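Local coordinates for hemolysin-related protein (Vibrio cholerae serotype O1, PDB 6MLT), which is a secreted, calcium-binding protein of the biofilm matrix that probably mediates adhesion through carbohydrate recognition by its beta-prism lectin domain, at residues Y451-Y456 with V466-L471; Q30-P35 with V60-N65. One frame throughout, in Å; residues are numbered along the deposited sequence.

Interaction 1: residues Y451-Y456 with V466-L471; sequences YAVDMY and VANDDL
The open end of a beta hairpin, strands 452-457 and 462-467, brings Val453 against Val466 and Tyr451 against Asn468 and Leu471. Val453 and Val466 form an antiparallel hydrogen-bonded pair: Val453 N donates to Val466 O at 2.8 Å, and Val466 N returns a bond of the same length to Val453 O. The next pair, Ala452 with Ala467, is non-hydrogen-bonded, and its CA atoms close to 4.1 Å. Beyond it Asn468 N reaches Tyr451 O at 2.9 Å; the N-H points well at the oxygen (167°), but the donor stands above the carbonyl plane. One further backbone bond thus follows the last bridge.

On the sheet face that carries Val453, its CG2 lies 3.8 Å from Asn468 CB. Asn468 CG is anti to its own backbone N (chi1 -169°), and the amide beyond it is held by Arg500 at OD1 and by the carbonyl of Gln494 at ND2, both from the neighbouring sheet. Farther out, Leu471 CD1 meets the edge of the Tyr451 ring in its plane, 3.4 Å from Tyr451 CE1. Asp469 OD1 accepts from Leu471 N at 3.3 Å, an Asx turn in the chain leaving the hairpin. The third and fourth strands of a four-stranded antiparallel sheet, joined by a hairpin and followed by a connection to the next such sheet, are as expected for a beta-propeller blade.

Interaction 2: residues Q30-P35 with V60-N65; sequences QVMAAP and VTFEGN
Strands 28-30 and 56-63 pair through Gln30 and Phe62, which make an antiparallel hydrogen-bonded pair. Gln30 N donates to Phe62 O and Phe62 N to Gln30 O, each at 2.9 Å, with both donors in the plane of the carbonyl they meet. Gln30 O also receives a CA-H...O contact from Thr61 CA at 3.1 Å.

Phe62 CG sits between its backbone N and carbonyl carbon (chi1 62°), and the ring lies against the opposite backbone. One face is covered by Gln30 CB, a CH-pi contact 3.5 Å from the Phe62 ring centroid and offset toward the rim; Met32 CB touches Phe62 CE1 at 3.8 Å. The Gln30 amide turns elsewhere, and its OE1 accepts from Asp543 N. Val31 CG2 meets Thr61 CG2, also at 3.8 Å.

After Gln30 the direct pairing stops. Val31 bonds instead to the backbone of Ala541, and one water accepts from Met32 N and donates to Val60 O at 2.7 Å; a second accepts from Val60 N and donates to Ala33 O. The waters bridge the gap between two short strands, 28-30 and 36-38, that both pair with 56-63 in one antiparallel sheet, consistent with a beta-propeller blade.

Interaction 1 joins two strands of a hairpin; interaction 2 joins a strand to a mostly irregular loop, through one antiparallel pair, in a different sheet. Interaction 1 is partly buried, with nine residues between its segments; interaction 2 is buried and brings together segments separated by 24 residues. Backbone bonds carry the pairing of 451-456 with 466-471, supplemented by a tyrosine-leucine contact toward the exposed end. In 30-35 with 60-65 fewer direct bonds form, and an aromatic ring and two bridging waters complete the contact. Their centres lie 23 Å apart and their nearest atoms about 9 Å, without touching. Both lie away from the calcium and sodium sites.

Interaction 1: residues Y451-Y456 with V466-L471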
loop_
_atom_site.group_PDB
_atom_site.type_symbol
_atom_site.label_atom_id
_atom_site.label_comp_id
_atom_site.label_asym_id
_atom_site.label_seq_id
_atom_site.Cartn_x
_atom_site.Cartn_y
_atom_site.Cartn_z
ATOM N N TYR A 451 -2.352 -3.880 25.408
ATOM C CA TYR A 451 -2.780 -2.764 26.245
ATOM C C TYR A 451 -3.118 -1.477 25.501
ATOM O O TYR A 451 -3.845 -0.645 26.062
ATOM C CB TYR A 451 -1.688 -2.420 27.275
ATOM C CG TYR A 451 -1.272 -3.560 28.188
ATOM C CD1 TYR A 451 -2.202 -4.450 28.706
ATOM C CD2 TYR A 451 0.059 -3.730 28.542
ATOM C CE1 TYR A 451 -1.809 -5.492 29.543
ATOM C CE2 TYR A 451 0.461 -4.757 29.373
ATOM C CZ TYR A 451 -0.476 -5.636 29.868
ATOM O OH TYR A 451 -0.076 -6.654 30.696
ATOM N N ALA A 452 -2.602 -1.263 24.291
ATOM C CA ALA A 452 -2.772 0.033 23.646
ATOM C C ALA A 452 -2.573 -0.078 22.143
ATOM O O ALA A 452 -1.977 -1.034 21.636
ATOM C CB ALA A 452 -1.794 1.067 24.210
ATOM N N VAL A 453 -3.070 0.943 21.446
ATOM C CA VAL A 453 -2.810 1.159 20.026
ATOM C C VAL A 453 -1.696 2.193 19.922
ATOM O O VAL A 453 -1.830 3.310 20.433
ATOM C CB VAL A 453 -4.073 1.628 19.287
ATOM C CG1 VAL A 453 -3.759 1.963 17.822
ATOM C CG2 VAL A 453 -5.172 0.576 19.376
ATOM N N ASP A 454 -0.604 1.828 19.251
ATOM C CA ASP A 454 0.585 2.663 19.148
ATOM C C ASP A 454 0.860 3.024 17.695
ATOM O O ASP A 454 0.791 2.170 16.808
ATOM C CB ASP A 454 1.811 1.952 19.738
ATOM C CG ASP A 454 1.713 1.774 21.243
ATOM O OD1 ASP A 454 0.797 2.373 21.840
ATOM O OD2 ASP A 454 2.537 1.032 21.827
ATOM N N MET A 455 1.200 4.292 17.473
ATOM C CA MET A 455 1.557 4.820 16.163
ATOM C C MET A 455 3.044 5.141 16.149
ATOM O O MET A 455 3.542 5.829 17.048
ATOM C CB MET A 455 0.751 6.082 15.852
ATOM C CG MET A 455 1.162 6.815 14.573
ATOM S SD MET A 455 0.618 5.961 13.086
ATOM C CE MET A 455 -1.153 6.214 13.197
ATOM N N TYR A 456 3.741 4.653 15.127
ATOM C CA TYR A 456 5.162 4.898 14.928
ATOM C C TYR A 456 5.395 5.644 13.618
ATOM O O TYR A 456 4.675 5.440 12.638
ATOM C CB TYR A 456 5.940 3.576 14.905
ATOM C CG TYR A 456 6.115 2.971 16.277
ATOM C CD1 TYR A 456 5.105 2.218 16.860
ATOM C CD2 TYR A 456 7.278 3.177 17.006
ATOM C CE1 TYR A 456 5.259 1.676 18.118
ATOM C CE2 TYR A 456 7.438 2.636 18.269
ATOM C CZ TYR A 456 6.426 1.894 18.819
ATOM O OH TYR A 456 6.568 1.348 20.077
ATOM N N VAL A 466 -2.565 4.952 22.615
ATOM C CA VAL A 466 -3.931 5.096 23.108
ATOM C C VAL A 466 -4.346 3.792 23.772
ATOM O O VAL A 466 -4.376 2.739 23.123
ATOM C CB VAL A 466 -4.902 5.475 21.980
ATOM C CG1 VAL A 466 -6.349 5.348 22.440
ATOM C CG2 VAL A 466 -4.617 6.899 21.516
ATOM N N ALA A 467 -4.683 3.867 25.056
ATOM C CA ALA A 467 -5.077 2.675 25.793
ATOM C C ALA A 467 -6.256 2.004 25.107
ATOM O O ALA A 467 -7.207 2.664 24.674
ATOM C CB ALA A 467 -5.430 3.032 27.240
ATOM N N ASN A 468 -6.182 0.677 25.017
ATOM C CA ASN A 468 -7.129 -0.121 24.241
ATOM C C ASN A 468 -7.071 -1.537 24.809
ATOM O O ASN A 468 -6.085 -2.251 24.588
ATOM C CB ASN A 468 -6.768 -0.087 22.758
ATOM C CG ASN A 468 -7.851 -0.674 21.863
ATOM O OD1 ASN A 468 -8.917 -0.078 21.672
ATOM N ND2 ASN A 468 -7.570 -1.846 21.292
ATOM N N ASP A 469 -8.116 -1.933 25.538
ATOM C CA ASP A 469 -8.112 -3.171 26.325
ATOM C C ASP A 469 -8.198 -4.383 25.410
ATOM O O ASP A 469 -9.260 -4.677 24.851
ATOM C CB ASP A 469 -9.278 -3.162 27.314
ATOM C CG ASP A 469 -9.555 -4.543 27.941
ATOM O OD1 ASP A 469 -8.696 -5.453 27.855
ATOM O OD2 ASP A 469 -10.650 -4.718 28.529
ATOM N N ASP A 470 -7.094 -5.115 25.271
ATOM C CA ASP A 470 -7.134 -6.369 24.530
ATOM C C ASP A 470 -6.371 -7.459 25.261
ATOM O O ASP A 470 -5.702 -8.297 24.644
ATOM C CB ASP A 470 -6.595 -6.205 23.115
ATOM C CG ASP A 470 -7.013 -7.349 22.230
ATOM O OD1 ASP A 470 -8.168 -7.783 22.401
ATOM O OD2 ASP A 470 -6.210 -7.817 21.397
ATOM N N LEU A 471 -6.496 -7.490 26.588
ATOM C CA LEU A 471 -5.794 -8.500 27.377
ATOM C C LEU A 471 -6.107 -9.915 26.911
ATOM O O LEU A 471 -5.275 -10.814 27.073
ATOM C CB LEU A 471 -6.158 -8.366 28.854
ATOM C CG LEU A 471 -5.092 -7.727 29.732
ATOM C CD1 LEU A 471 -5.109 -6.227 29.545
ATOM C CD2 LEU A 471 -5.310 -8.104 31.187
#

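Interaction 2: residues Q30-P35 with V60-N65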
loop_
_atom_site.group_PDB
_atom_site.type_symbol
_atom_site.label_atom_id
_atom_site.label_comp_id
_atom_site.label_asym_id
_atom_site.label_seq_id
_atom_site.Cartn_x
_atom_site.Cartn_y
_atom_site.Cartn_z
ATOM N N GLN A 30 -22.245 -15.701 15.625
ATOM C CA GLN A 30 -21.106 -14.952 16.148
ATOM C C GLN A 30 -20.075 -14.780 15.042
ATOM O O GLN A 30 -19.884 -15.685 14.224
ATOM C CB GLN A 30 -20.462 -15.690 17.326
ATOM C CG GLN A 30 -21.421 -16.141 18.421
ATOM C CD GLN A 30 -21.875 -14.994 19.305
ATOM O OE1 GLN A 30 -21.062 -14.207 19.785
ATOM N NE2 GLN A 30 -23.180 -14.893 19.521
ATOM N N VAL A 31 -19.399 -13.633 15.020
ATOM C CA VAL A 31 -18.379 -13.372 14.005
ATOM C C VAL A 31 -17.157 -12.764 14.679
ATOM O O VAL A 31 -17.279 -11.848 15.501
ATOM C CB VAL A 31 -18.906 -12.454 12.884
ATOM C CG1 VAL A 31 -17.890 -12.346 11.768
ATOM C CG2 VAL A 31 -20.224 -12.990 12.337
ATOM N N MET A 32 -15.970 -13.283 14.338
ATOM C CA MET A 32 -14.732 -12.789 14.934
ATOM C C MET A 32 -13.580 -12.814 13.931
ATOM O O MET A 32 -12.414 -12.918 14.328
ATOM C CB MET A 32 -14.393 -13.605 16.200
ATOM C CG MET A 32 -13.359 -12.945 17.117
ATOM S SD MET A 32 -13.543 -13.431 18.857
ATOM C CE MET A 32 -13.491 -15.225 18.729
ATOM N N ALA A 33 -13.887 -12.706 12.639
ATOM C CA ALA A 33 -12.884 -12.579 11.593
ATOM C C ALA A 33 -13.255 -11.403 10.703
ATOM O O ALA A 33 -14.435 -11.083 10.530
ATOM C CB ALA A 33 -12.761 -13.860 10.753
ATOM N N ALA A 34 -12.235 -10.757 10.154
ATOM C CA ALA A 34 -12.450 -9.514 9.429
ATOM C C ALA A 34 -13.377 -9.750 8.237
ATOM O O ALA A 34 -13.284 -10.788 7.570
ATOM C CB ALA A 34 -11.116 -8.932 8.954
ATOM N N PRO A 35 -14.266 -8.811 7.933
ATOM C CA PRO A 35 -15.178 -8.987 6.798
ATOM C C PRO A 35 -14.467 -8.756 5.472
ATOM O O PRO A 35 -13.469 -8.043 5.386
ATOM C CB PRO A 35 -16.249 -7.922 7.041
ATOM C CG PRO A 35 -15.499 -6.825 7.745
ATOM C CD PRO A 35 -14.428 -7.493 8.567
ATOM N N VAL A 60 -17.725 -15.400 8.242
ATOM C CA VAL A 60 -17.834 -16.770 8.726
ATOM C C VAL A 60 -18.439 -16.708 10.123
ATOM O O VAL A 60 -17.903 -16.023 11.002
ATOM C CB VAL A 60 -16.471 -17.480 8.742
ATOM C CG1 VAL A 60 -16.642 -18.947 9.132
ATOM C CG2 VAL A 60 -15.771 -17.348 7.375
ATOM N N THR A 61 -19.557 -17.407 10.328
ATOM C CA THR A 61 -20.275 -17.369 11.594
ATOM C C THR A 61 -20.046 -18.652 12.389
ATOM O O THR A 61 -19.923 -19.741 11.817
ATOM C CB THR A 61 -21.783 -17.170 11.374
ATOM O OG1 THR A 61 -22.328 -18.273 10.627
ATOM C CG2 THR A 61 -22.045 -15.884 10.618
ATOM N N PHE A 62 -19.998 -18.519 13.719
ATOM C CA PHE A 62 -19.859 -19.658 14.623
ATOM C C PHE A 62 -20.845 -19.532 15.779
ATOM O O PHE A 62 -21.434 -18.475 16.019
ATOM C CB PHE A 62 -18.426 -19.787 15.164
ATOM C CG PHE A 62 -17.972 -18.618 15.983
ATOM C CD1 PHE A 62 -17.397 -17.514 15.376
ATOM C CD2 PHE A 62 -18.097 -18.627 17.366
ATOM C CE1 PHE A 62 -16.962 -16.435 16.130
ATOM C CE2 PHE A 62 -17.668 -17.548 18.122
ATOM C CZ PHE A 62 -17.098 -16.455 17.502
ATOM N N GLU A 63 -21.000 -20.636 16.509
ATOM C CA GLU A 63 -21.933 -20.727 17.623
ATOM C C GLU A 63 -21.195 -20.576 18.943
ATOM O O GLU A 63 -20.127 -21.162 19.138
ATOM C CB GLU A 63 -22.671 -22.070 17.612
ATOM C CG GLU A 63 -23.650 -22.235 18.774
ATOM C CD GLU A 63 -24.166 -23.658 18.933
ATOM O OE1 GLU A 63 -23.627 -24.578 18.281
ATOM O OE2 GLU A 63 -25.111 -23.848 19.729
ATOM N N GLY A 64 -21.790 -19.809 19.853
ATOM C CA GLY A 64 -21.271 -19.716 21.210
ATOM C C GLY A 64 -19.809 -19.332 21.234
ATOM O O GLY A 64 -19.393 -18.348 20.616
ATOM N N ASN A 65 -19.009 -20.107 21.969
ATOM C CA ASN A 65 -17.576 -19.869 22.061
ATOM C C ASN A 65 -16.773 -20.821 21.179
ATOM O O ASN A 65 -15.576 -21.007 21.411
ATOM C CB ASN A 65 -17.116 -19.988 23.514
ATOM C CG ASN A 65 -17.234 -21.400 24.058
ATOM O OD1 ASN A 65 -17.600 -22.332 23.342
ATOM N ND2 ASN A 65 -16.913 -21.564 25.332
HETATM O O HOH W 1 -15.852 -15.536 12.694
HETATM O O HOH W 2 -15.805 -13.190 9.071
#